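Local structure of lectin (Pleurotus ostreatus, 6T0Q) at residues Ser33-Thr38 with Val73-Asp78. The protein binds carbohydrates, probably recognising galactose and N-acetylgalactosamine, and carries bound calcium ions. Numbering follows the deposited sequence.
With CA (calcium ion), chain F.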
loop_
_atom_site.group_PDB
_atom_site.type_symbol
_atom_site.label_atom_id
_atom_site.label_comp_id
_atom_site.label_asym_id
_atom_site.label_seq_id
_atom_site.Cartn_x
_atom_site.Cartn_y
_atom_site.Cartn_z
ATOM N N SER A 33 25.884 22.686 21.263
ATOM C CA SER A 33 24.674 23.484 21.375
ATOM C C SER A 33 24.783 24.488 22.519
ATOM O O SER A 33 25.606 24.345 23.427
ATOM C CB SER A 33 23.458 22.571 21.578
ATOM O OG SER A 33 22.263 23.337 21.602
ATOM N N LYS A 34 23.924 25.512 22.471
ATOM C CA LYS A 34 23.856 26.539 23.504
ATOM C C LYS A 34 22.461 26.608 24.120
ATOM O O LYS A 34 21.451 26.369 23.451
ATOM C CB LYS A 34 24.210 27.939 22.950
ATOM C CG LYS A 34 25.449 28.004 22.035
ATOM C CD LYS A 34 26.713 27.641 22.791
ATOM C CE LYS A 34 27.956 27.726 21.889
ATOM N NZ LYS A 34 29.137 27.085 22.547
ATOM N N TRP A 35 22.425 26.943 25.406
ATOM C CA TRP A 35 21.186 27.325 26.074
ATOM C C TRP A 35 20.795 28.735 25.646
ATOM O O TRP A 35 21.643 29.632 25.618
ATOM C CB TRP A 35 21.380 27.289 27.593
ATOM C CG TRP A 35 21.612 25.917 28.138
ATOM C CD1 TRP A 35 22.814 25.339 28.448
ATOM C CD2 TRP A 35 20.604 24.950 28.446
ATOM N NE1 TRP A 35 22.608 24.058 28.923
ATOM C CE2 TRP A 35 21.260 23.798 28.929
ATOM C CE3 TRP A 35 19.205 24.944 28.350
ATOM C CZ2 TRP A 35 20.565 22.649 29.317
ATOM C CZ3 TRP A 35 18.514 23.797 28.736
ATOM C CH2 TRP A 35 19.197 22.671 29.212
ATOM N N ILE A 36 19.516 28.953 25.329
ATOM C CA ILE A 36 19.084 30.307 25.003
ATOM C C ILE A 36 17.848 30.678 25.806
ATOM O O ILE A 36 17.041 29.826 26.202
ATOM C CB ILE A 36 18.815 30.510 23.499
ATOM C CG1 ILE A 36 17.709 29.572 23.005
ATOM C CG2 ILE A 36 20.110 30.357 22.705
ATOM C CD1 ILE A 36 17.382 29.762 21.508
ATOM N N TRP A 37 17.723 31.976 26.054
ATOM C CA TRP A 37 16.509 32.569 26.594
ATOM C C TRP A 37 16.432 33.981 26.016
ATOM O O TRP A 37 17.024 34.262 24.966
ATOM C CB TRP A 37 16.520 32.485 28.136
ATOM C CG TRP A 37 15.172 32.715 28.746
ATOM C CD1 TRP A 37 14.770 33.809 29.463
ATOM C CD2 TRP A 37 14.027 31.848 28.661
ATOM N NE1 TRP A 37 13.456 33.668 29.841
ATOM C CE2 TRP A 37 12.978 32.475 29.362
ATOM C CE3 TRP A 37 13.795 30.596 28.069
ATOM C CZ2 TRP A 37 11.708 31.895 29.491
ATOM C CZ3 TRP A 37 12.531 30.015 28.201
ATOM C CH2 TRP A 37 11.504 30.670 28.907
ATOM N N THR A 38 15.715 34.876 26.698
ATOM C CA THR A 38 15.447 36.211 26.170
ATOM C C THR A 38 16.486 37.246 26.570
ATOM O O THR A 38 16.628 38.260 25.882
ATOM C CB THR A 38 14.086 36.720 26.656
ATOM O OG1 THR A 38 14.075 36.756 28.087
ATOM C CG2 THR A 38 12.947 35.834 26.137
ATOM N N VAL A 73 17.405 16.463 19.481
ATOM C CA VAL A 73 17.466 16.307 20.934
ATOM C C VAL A 73 17.251 17.680 21.549
ATOM O O VAL A 73 17.926 18.641 21.161
ATOM C CB VAL A 73 18.800 15.701 21.413
ATOM C CG1 VAL A 73 18.830 15.660 22.956
ATOM C CG2 VAL A 73 18.996 14.280 20.838
ATOM N N VAL A 74 16.320 17.776 22.502
ATOM C CA VAL A 74 15.946 19.068 23.076
ATOM C C VAL A 74 15.854 18.935 24.594
ATOM O O VAL A 74 15.430 17.897 25.116
ATOM C CB VAL A 74 14.629 19.603 22.461
ATOM C CG1 VAL A 74 13.490 18.589 22.616
ATOM C CG2 VAL A 74 14.251 20.953 23.079
ATOM N N ALA A 75 16.290 19.976 25.303
ATOM C CA ALA A 75 16.215 20.032 26.755
ATOM C C ALA A 75 15.741 21.418 27.157
ATOM O O ALA A 75 15.906 22.386 26.409
ATOM C CB ALA A 75 17.570 19.731 27.406
ATOM N N SER A 76 15.180 21.525 28.362
ATOM C CA SER A 76 14.590 22.802 28.741
ATOM C C SER A 76 14.574 22.961 30.248
ATOM O O SER A 76 14.452 21.991 30.992
ATOM C CB SER A 76 13.153 22.938 28.209
ATOM O OG SER A 76 12.339 21.855 28.664
ATOM N N ASP A 77 14.624 24.209 30.680
ATOM C CA ASP A 77 14.317 24.570 32.055
ATOM C C ASP A 77 13.290 25.686 31.963
ATOM O O ASP A 77 13.649 26.813 31.619
ATOM C CB ASP A 77 15.586 25.016 32.788
ATOM C CG ASP A 77 15.348 25.344 34.257
ATOM O OD1 ASP A 77 14.178 25.316 34.707
ATOM O OD2 ASP A 77 16.346 25.620 34.961
ATOM N N ASP A 78 12.009 25.395 32.240
ATOM C CA ASP A 78 11.493 24.129 32.772
ATOM C C ASP A 78 10.879 23.197 31.730
ATOM O O ASP A 78 10.936 21.987 31.880
ATOM C CB ASP A 78 10.408 24.407 33.820
ATOM C CG ASP A 78 10.954 25.039 35.073
ATOM O OD1 ASP A 78 11.424 24.277 35.941
ATOM O OD2 ASP A 78 10.924 26.287 35.185
HETATM CA CA CA F . 13.232 27.449 35.753
HETATM O O HOH W 1 12.839 25.593 37.714
#
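The indole of W35 reaches across to A75, S76 and the backbone leading into D77, joining strand 34-37 to strand 67-76 without any hydrogen bond between the two. Its CG lies anti to the carbonyl carbon (chi1 -67°), which carries the six-membered ring over to the other strand although the side chain does not start out pointing there. The CH2 corner meets CB of A75 at 3.8 Å, an apolar contact. Beside it, CZ3 approaches the carbonyl oxygen of A75 obliquely, also at 3.8 Å, while S76 CA sits at the ring edge, 4.0 Å from CZ3. Backbone bonds to Q176 and G177 tie W35 to strand 174-178, and F95 and M128 also touch its side chain. Further along, W37 directs its CB toward the second segment but stops short of contact, packing against A125, R53 and Q176. On the second segment D77 and D78 are joined by a cis peptide; such an Asp-Asp calcium motif recalls the PA14-type lectin domains. Across the cis link the neighbouring carboxylates share one calcium, each through a single oxygen: D77 OD1 at 2.6 Å from the ion and D78 OD2 at 2.6 Å. With chi1 at -177°, D77 turns its carboxylate so that OD1 faces the ion while OD2 accepts a hydrogen bond from W184 NE1. N118, S123, P124 and a water complete the sphere, and that water donates to D78 OD1 at 2.6 Å.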